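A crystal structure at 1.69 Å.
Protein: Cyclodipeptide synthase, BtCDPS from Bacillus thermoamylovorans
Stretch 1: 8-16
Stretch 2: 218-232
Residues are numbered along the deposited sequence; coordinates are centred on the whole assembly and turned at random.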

ATOM      1  N   ASP A   8     -15.566  16.028  -1.767  1.00 41.69           N
ATOM      2  CA  ASP A   8     -14.494  16.590  -2.582  1.00 45.19           C
ATOM      3  C   ASP A   8     -13.169  16.671  -1.835  1.00 41.23           C
ATOM      4  O   ASP A   8     -12.255  17.373  -2.277  1.00 37.65           O
ATOM      5  CB  ASP A   8     -14.886  17.980  -3.079  1.00 48.74           C
ATOM      6  CG  ASP A   8     -15.873  17.933  -4.216  1.00 54.96           C
ATOM      7  OD1 ASP A   8     -16.434  19.001  -4.546  1.00 59.98           O
ATOM      8  OD2 ASP A   8     -16.092  16.831  -4.773  1.00 53.61           O
ATOM      9  N   LEU A   9     -13.051  15.966  -0.711  1.00 35.28           N
ATOM     10  CA  LEU A   9     -11.837  16.021   0.097  1.00 35.30           C
ATOM     11  C   LEU A   9     -10.589  15.709  -0.719  1.00 34.75           C
ATOM     12  O   LEU A   9      -9.509  16.228  -0.421  1.00 35.44           O
ATOM     13  CB  LEU A   9     -11.962  15.029   1.250  1.00 35.32           C
ATOM     14  CG  LEU A   9     -11.597  15.410   2.678  1.00 45.32           C
ATOM     15  CD1 LEU A   9     -12.001  16.839   2.996  1.00 45.29           C
ATOM     16  CD2 LEU A   9     -12.314  14.427   3.595  1.00 41.40           C
ATOM     17  N   PHE A  10     -10.711  14.866  -1.745  1.00 31.57           N
ATOM     18  CA  PHE A  10      -9.562  14.452  -2.536  1.00 30.13           C
ATOM     19  C   PHE A  10      -9.838  14.613  -4.022  1.00 33.61           C
ATOM     20  O   PHE A  10     -10.968  14.430  -4.489  1.00 32.44           O
ATOM     21  CB  PHE A  10      -9.169  12.990  -2.232  1.00 28.44           C
ATOM     22  CG  PHE A  10      -8.694  12.778  -0.827  1.00 28.75           C
ATOM     23  CD1 PHE A  10      -7.360  12.977  -0.496  1.00 28.46           C
ATOM     24  CD2 PHE A  10      -9.586  12.402   0.178  1.00 29.95           C
ATOM     25  CE1 PHE A  10      -6.922  12.794   0.808  1.00 28.96           C
ATOM     26  CE2 PHE A  10      -9.164  12.228   1.472  1.00 27.26           C
ATOM     27  CZ  PHE A  10      -7.831  12.420   1.799  1.00 31.32           C
ATOM     28  N   TYR A  11      -8.795  14.964  -4.762  1.00 28.51           N
ATOM     29  CA  TYR A  11      -8.815  14.916  -6.212  1.00 30.15           C
ATOM     30  C   TYR A  11      -8.059  13.668  -6.642  1.00 27.14           C
ATOM     31  O   TYR A  11      -6.975  13.389  -6.128  1.00 28.22           O
ATOM     32  CB  TYR A  11      -8.184  16.169  -6.830  1.00 29.53           C
ATOM     33  CG  TYR A  11      -8.353  16.196  -8.332  1.00 28.91           C
ATOM     34  CD1 TYR A  11      -7.421  15.585  -9.165  1.00 26.92           C
ATOM     35  CD2 TYR A  11      -9.461  16.799  -8.918  1.00 28.19           C
ATOM     36  CE1 TYR A  11      -7.573  15.585 -10.542  1.00 30.03           C
ATOM     37  CE2 TYR A  11      -9.625  16.800 -10.293  1.00 32.65           C
ATOM     38  CZ  TYR A  11      -8.682  16.184 -11.099  1.00 29.10           C
ATOM     39  OH  TYR A  11      -8.829  16.177 -12.468  1.00 33.13           O
ATOM     40  N   VAL A  12      -8.630  12.925  -7.580  1.00 26.52           N
ATOM     41  CA  VAL A  12      -8.155  11.588  -7.922  1.00 24.85           C
ATOM     42  C   VAL A  12      -7.370  11.642  -9.225  1.00 26.28           C
ATOM     43  O   VAL A  12      -7.844  12.207 -10.220  1.00 27.23           O
ATOM     44  CB  VAL A  12      -9.339  10.610  -8.028  1.00 28.30           C
ATOM     45  CG1 VAL A  12      -8.892   9.286  -8.626  1.00 32.23           C
ATOM     46  CG2 VAL A  12      -9.978  10.426  -6.660  1.00 31.35           C
ATOM     47  N   VAL A  13      -6.173  11.056  -9.224  1.00 22.15           N
ATOM     48  CA  VAL A  13      -5.364  10.930 -10.438  1.00 23.96           C
ATOM     49  C   VAL A  13      -5.156   9.451 -10.746  1.00 26.49           C
ATOM     50  O   VAL A  13      -4.396   8.779 -10.034  1.00 24.22           O
ATOM     51  CB  VAL A  13      -4.017  11.655 -10.292  1.00 25.31           C
ATOM     52  CG1 VAL A  13      -3.239  11.545 -11.590  1.00 27.52           C
ATOM     53  CG2 VAL A  13      -4.243  13.134  -9.959  1.00 28.11           C
ATOM     54  N   PRO A  14      -5.807   8.900 -11.766  1.00 26.69           N
ATOM     55  CA  PRO A  14      -5.691   7.464 -12.031  1.00 24.84           C
ATOM     56  C   PRO A  14      -4.363   7.118 -12.683  1.00 25.08           C
ATOM     57  O   PRO A  14      -3.775   7.914 -13.416  1.00 24.44           O
ATOM     58  CB  PRO A  14      -6.852   7.196 -12.993  1.00 24.45           C
ATOM     59  CG  PRO A  14      -6.911   8.473 -13.793  1.00 26.79           C
ATOM     60  CD  PRO A  14      -6.675   9.564 -12.754  1.00 29.48           C
ATOM     61  N   LEU A  15      -3.900   5.896 -12.407  1.00 22.44           N
ATOM     62  CA  LEU A  15      -2.664   5.413 -13.018  1.00 23.16           C
ATOM     63  C   LEU A  15      -2.831   5.194 -14.518  1.00 25.10           C
ATOM     64  O   LEU A  15      -1.913   5.471 -15.297  1.00 26.88           O
ATOM     65  CB  LEU A  15      -2.208   4.126 -12.323  1.00 21.26           C
ATOM     66  CG  LEU A  15      -1.068   3.330 -12.965  1.00 25.67           C
ATOM     67  CD1 LEU A  15       0.248   4.106 -12.931  1.00 27.17           C
ATOM     68  CD2 LEU A  15      -0.931   1.942 -12.323  1.00 24.62           C
ATOM     69  N   SER A  16      -4.001   4.730 -14.943  1.00 24.20           N
ATOM     70  CA  SER A  16      -4.275   4.483 -16.350  1.00 24.87           C
ATOM     71  C   SER A  16      -5.752   4.741 -16.610  1.00 26.41           C
ATOM     72  O   SER A  16      -6.533   4.977 -15.686  1.00 23.94           O
ATOM     73  CB  SER A  16      -3.932   3.045 -16.737  1.00 30.95           C
ATOM     74  OG  SER A  16      -4.856   2.166 -16.111  1.00 28.63           O
ATOM     75  N   LYS A 218       1.721  -8.416 -14.592  1.00 30.27           N
ATOM     76  CA  LYS A 218       0.626  -7.538 -14.988  1.00 29.17           C
ATOM     77  C   LYS A 218      -0.306  -7.295 -13.806  1.00 26.13           C
ATOM     78  O   LYS A 218      -0.461  -8.152 -12.930  1.00 29.16           O
ATOM     79  CB  LYS A 218      -0.214  -8.145 -16.126  1.00 30.88           C
ATOM     80  CG  LYS A 218       0.425  -8.112 -17.498  1.00 45.05           C
ATOM     81  CD  LYS A 218      -0.533  -8.693 -18.532  1.00 50.59           C
ATOM     82  CE  LYS A 218      -1.715  -7.768 -18.769  1.00 45.69           C
ATOM     83  NZ  LYS A 218      -2.278  -7.958 -20.133  1.00 52.55           N
ATOM     84  N   MET A 219      -0.948  -6.131 -13.801  1.00 24.95           N
ATOM     85  CA  MET A 219      -2.085  -5.947 -12.920  1.00 21.50           C
ATOM     86  C   MET A 219      -3.269  -6.737 -13.463  1.00 24.94           C
ATOM     87  O   MET A 219      -3.442  -6.887 -14.678  1.00 27.56           O
ATOM     88  CB  MET A 219      -2.452  -4.469 -12.803  1.00 24.80           C
ATOM     89  CG  MET A 219      -1.408  -3.652 -12.045  1.00 27.96           C
ATOM     90  SD  MET A 219      -1.670  -1.887 -12.185  1.00 28.68           S
ATOM     91  CE  MET A 219      -3.215  -1.723 -11.282  1.00 22.72           C
ATOM     92  N   SER A 220      -4.083  -7.255 -12.549  1.00 22.79           N
ATOM     93  CA  SER A 220      -5.347  -7.862 -12.954  1.00 24.88           C
ATOM     94  C   SER A 220      -6.231  -6.837 -13.654  1.00 23.99           C
ATOM     95  O   SER A 220      -6.207  -5.643 -13.342  1.00 23.34           O
ATOM     96  CB  SER A 220      -6.081  -8.434 -11.740  1.00 23.27           C
ATOM     97  OG  SER A 220      -5.325  -9.481 -11.165  1.00 23.31           O
ATOM     98  N   ASP A 221      -7.038  -7.329 -14.606  1.00 26.60           N
ATOM     99  CA  ASP A 221      -7.900  -6.462 -15.405  1.00 26.33           C
ATOM    100  C   ASP A 221      -8.892  -5.690 -14.555  1.00 26.12           C
ATOM    101  O   ASP A 221      -9.373  -4.631 -14.978  1.00 27.54           O
ATOM    102  CB  ASP A 221      -8.676  -7.291 -16.432  1.00 28.45           C
ATOM    103  CG  ASP A 221      -7.808  -7.813 -17.539  1.00 37.05           C
ATOM    104  OD1 ASP A 221      -6.693  -7.288 -17.733  1.00 32.61           O
ATOM    105  OD2 ASP A 221      -8.248  -8.763 -18.227  1.00 42.54           O
ATOM    106  N   ASN A 222      -9.235  -6.212 -13.374  1.00 23.91           N
ATOM    107  CA  ASN A 222     -10.191  -5.590 -12.468  1.00 22.90           C
ATOM    108  C   ASN A 222      -9.514  -4.810 -11.348  1.00 24.33           C
ATOM    109  O   ASN A 222     -10.168  -4.484 -10.349  1.00 21.37           O
ATOM    110  CB  ASN A 222     -11.119  -6.647 -11.855  1.00 24.31           C
ATOM    111  CG  ASN A 222     -10.374  -7.610 -10.955  1.00 25.78           C
ATOM    112  OD1 ASN A 222      -9.148  -7.747 -11.052  1.00 26.71           O
ATOM    113  ND2 ASN A 222     -11.108  -8.293 -10.077  1.00 24.21           N
ATOM    114  N   GLN A 223      -8.226  -4.505 -11.495  1.00 22.46           N
ATOM    115  CA  GLN A 223      -7.446  -3.814 -10.476  1.00 21.36           C
ATOM    116  C   GLN A 223      -6.975  -2.470 -11.022  1.00 21.25           C
ATOM    117  O   GLN A 223      -6.469  -2.404 -12.143  1.00 22.91           O
ATOM    118  CB  GLN A 223      -6.246  -4.672 -10.053  1.00 23.28           C
ATOM    119  CG  GLN A 223      -5.465  -4.089  -8.873  1.00 21.86           C
ATOM    120  CD  GLN A 223      -6.268  -4.127  -7.582  1.00 24.45           C
ATOM    121  OE1 GLN A 223      -7.266  -4.843  -7.482  1.00 24.35           O
ATOM    122  NE2 GLN A 223      -5.839  -3.357  -6.592  1.00 21.53           N
ATOM    123  N   GLY A 224      -7.142  -1.410 -10.220  1.00 20.98           N
ATOM    124  CA  GLY A 224      -6.622  -0.101 -10.559  1.00 21.39           C
ATOM    125  C   GLY A 224      -5.820   0.488  -9.413  1.00 21.54           C
ATOM    126  O   GLY A 224      -5.791  -0.042  -8.298  1.00 21.86           O
ATOM    127  N   TYR A 225      -5.170   1.615  -9.705  1.00 19.91           N
ATOM    128  CA  TYR A 225      -4.396   2.374  -8.732  1.00 20.54           C
ATOM    129  C   TYR A 225      -4.739   3.841  -8.899  1.00 23.04           C
ATOM    130  O   TYR A 225      -4.772   4.334 -10.030  1.00 23.86           O
ATOM    131  CB  TYR A 225      -2.888   2.167  -8.948  1.00 21.70           C
ATOM    132  CG  TYR A 225      -2.000   2.870  -7.932  1.00 21.08           C
ATOM    133  CD1 TYR A 225      -1.578   2.209  -6.782  1.00 24.34           C
ATOM    134  CD2 TYR A 225      -1.568   4.189  -8.133  1.00 22.13           C
ATOM    135  CE1 TYR A 225      -0.756   2.850  -5.844  1.00 23.08           C
ATOM    136  CE2 TYR A 225      -0.741   4.834  -7.196  1.00 22.63           C
ATOM    137  CZ  TYR A 225      -0.333   4.151  -6.066  1.00 23.96           C
ATOM    138  OH  TYR A 225       0.488   4.777  -5.133  1.00 23.05           O
ATOM    139  N   ILE A 226      -4.995   4.543  -7.798  1.00 22.66           N
ATOM    140  CA  ILE A 226      -5.278   5.974  -7.876  1.00 20.71           C
ATOM    141  C   ILE A 226      -4.407   6.735  -6.895  1.00 23.14           C
ATOM    142  O   ILE A 226      -4.140   6.274  -5.782  1.00 21.37           O
ATOM    143  CB  ILE A 226      -6.770   6.307  -7.634  1.00 21.92           C
ATOM    144  CG1 ILE A 226      -7.239   5.844  -6.246  1.00 24.43           C
ATOM    145  CG2 ILE A 226      -7.627   5.748  -8.760  1.00 22.03           C
ATOM    146  CD1 ILE A 226      -8.647   6.258  -5.935  1.00 26.10           C
ATOM    147  N   ILE A 227      -3.993   7.930  -7.310  1.00 22.86           N
ATOM    148  CA  ILE A 227      -3.321   8.882  -6.440  1.00 25.01           C
ATOM    149  C   ILE A 227      -4.369   9.818  -5.864  1.00 23.44           C
ATOM    150  O   ILE A 227      -5.174  10.390  -6.608  1.00 27.34           O
ATOM    151  CB  ILE A 227      -2.259   9.686  -7.211  1.00 23.58           C
ATOM    152  CG1 ILE A 227      -1.204   8.776  -7.826  1.00 27.23           C
ATOM    153  CG2 ILE A 227      -1.612  10.730  -6.292  1.00 26.01           C
ATOM    154  CD1 ILE A 227      -0.397   9.486  -8.920  1.00 32.67           C
ATOM    155  N   LEU A 228      -4.364   9.974  -4.547  1.00 24.80           N
ATOM    156  CA  LEU A 228      -5.240  10.916  -3.867  1.00 23.28           C
ATOM    157  C   LEU A 228      -4.465  12.198  -3.602  1.00 27.21           C
ATOM    158  O   LEU A 228      -3.475  12.189  -2.859  1.00 29.25           O
ATOM    159  CB  LEU A 228      -5.755  10.337  -2.554  1.00 24.78           C
ATOM    160  CG  LEU A 228      -6.439   8.979  -2.654  1.00 25.49           C
ATOM    161  CD1 LEU A 228      -6.878   8.556  -1.264  1.00 27.43           C
ATOM    162  CD2 LEU A 228      -7.614   9.060  -3.611  1.00 26.62           C
ATOM    163  N   LYS A 229      -4.922  13.296  -4.192  1.00 24.71           N
ATOM    164  CA  LYS A 229      -4.346  14.604  -3.925  1.00 27.88           C
ATOM    165  C   LYS A 229      -5.356  15.459  -3.173  1.00 30.69           C
ATOM    166  O   LYS A 229      -6.564  15.276  -3.310  1.00 33.80           O
ATOM    167  CB  LYS A 229      -3.945  15.298  -5.229  1.00 29.32           C
ATOM    168  CG  LYS A 229      -2.916  14.525  -6.051  1.00 31.80           C
ATOM    169  CD  LYS A 229      -2.323  15.398  -7.159  1.00 36.93           C
ATOM    170  CE  LYS A 229      -1.908  16.770  -6.622  1.00 40.43           C
ATOM    171  NZ  LYS A 229      -1.239  17.638  -7.660  1.00 45.06           N
ATOM    172  N   GLN A 230      -4.864  16.398  -2.374  1.00 26.98           N
ATOM    173  CA  GLN A 230      -5.730  17.395  -1.752  1.00 28.01           C
ATOM    174  C   GLN A 230      -5.403  18.764  -2.327  1.00 30.47           C
ATOM    175  O   GLN A 230      -4.228  19.137  -2.409  1.00 30.90           O
ATOM    176  CB  GLN A 230      -5.571  17.395  -0.239  1.00 29.69           C
ATOM    177  CG  GLN A 230      -5.916  16.048   0.361  1.00 31.01           C
ATOM    178  CD  GLN A 230      -5.870  16.050   1.876  1.00 36.83           C
ATOM    179  OE1 GLN A 230      -4.796  16.047   2.475  1.00 40.28           O
ATOM    180  NE2 GLN A 230      -7.040  16.045   2.500  1.00 43.89           N
ATOM    181  N   ILE A 231      -6.438  19.498  -2.738  1.00 29.46           N
ATOM    182  CA  ILE A 231      -6.268  20.782  -3.406  1.00 25.78           C
ATOM    183  C   ILE A 231      -7.221  21.788  -2.776  1.00 31.00           C
ATOM    184  O   ILE A 231      -8.239  21.427  -2.184  1.00 31.36           O
ATOM    185  CB  ILE A 231      -6.509  20.686  -4.932  1.00 31.88           C
ATOM    186  CG1 ILE A 231      -7.961  20.306  -5.245  1.00 26.74           C
ATOM    187  CG2 ILE A 231      -5.546  19.687  -5.568  1.00 30.28           C
ATOM    188  CD1 ILE A 231      -8.282  20.284  -6.748  1.00 24.89           C
ATOM    189  N   ASN A 232      -6.868  23.066  -2.902  1.00 30.96           N
ATOM    190  CA  ASN A 232      -7.739  24.143  -2.435  1.00 36.50           C
ATOM    191  C   ASN A 232      -8.754  24.521  -3.513  1.00 36.47           C
ATOM    192  O   ASN A 232      -9.519  25.475  -3.354  1.00 38.10           O
ATOM    193  CB  ASN A 232      -6.909  25.362  -2.020  1.00 36.67           C
ATOM    194  CG  ASN A 232      -6.247  25.178  -0.668  1.00 40.76           C
ATOM    195  OD1 ASN A 232      -6.876  24.707   0.281  1.00 49.14           O
ATOM    196  ND2 ASN A 232      -4.967  25.519  -0.581  1.00 38.66           N
ATOM    197  OXT ASN A 232      -8.830  23.886  -4.570  1.00 37.97           O
TER
HETATM  198  O   HOH W   1     -11.033  20.040  -2.730  1.00 40.89           O
HETATM  199  O   HOH W   2      -9.047  18.166  -2.535  1.00 34.81           O

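A short strand near the start of a chain and a longer one close to its end can close into an antiparallel pair, and the register, with side chains alternating between the two faces, then sets which of them meet. Residues 11-14 and 223-229 of this cyclodipeptide synthase, more than 200 positions apart in sequence, illustrate the principle; their strand axes run at 144°, and together the two stretches bury 733 Å².

Stretch 2 makes its first contact before its strand begins. M219 points toward stretch 1, and its SD lies 3.9 Å from L15 CD2, a soft, polarizable thioether against a branched aliphatic end. The chain then reverses through a type I turn from S220 to Q223, closed by Q223 N donating to S220 O at 3.0 Å, and these turn residues, like G224, stay clear of stretch 1.

Contact resumes at Y225, whose O accepts from L15 N at 3.0 Å. The same L15 CD2 that meets the methionine sulfur also packs 3.9 Å from Y225 CB, so one leucine methyl joins the segments before and after the turn.

I226 faces P14 in a non-hydrogen-bonded pair. The proline nitrogen carries no hydrogen, and this position asks for none from it across the ladder. I226 CG2 instead packs against V12 CG1 at 3.8 Å. At I227 the backbone closes a reciprocal pair: V13 N to I227 O and I227 N to V13 O are both 2.9 Å and nearly straight. The β-branched side chains share a face, with V13 CB and I227 CB 4.1 Å apart.

L228 returns to the face of V12 and I226. Its CD2 lies 4.1 Å from V12 CG2, while its CB meets F10 CD1 at 3.7 Å, extending the apolar layer beyond the paired strand. K229 forms the second reciprocal pair, with Y11 N to K229 O at 2.7 Å and K229 N to Y11 O at 2.8 Å. K229 O also receives a CA-H...O contact from F10 CA at 3.2 Å. The aliphatic part of the lysine is useful here: its CD lies 4.1 Å from V13 CG2, although the end of the side chain leads away.

Past the strand, Q230 lays its CG 3.4 Å from F10 CE1, and I231 CD1 reaches Y11 CB at 4.1 Å. Water now continues the backbone link: water 2 accepts from I231 N at 2.9 Å and donates a weak bond to L9 O, also at 2.9 Å.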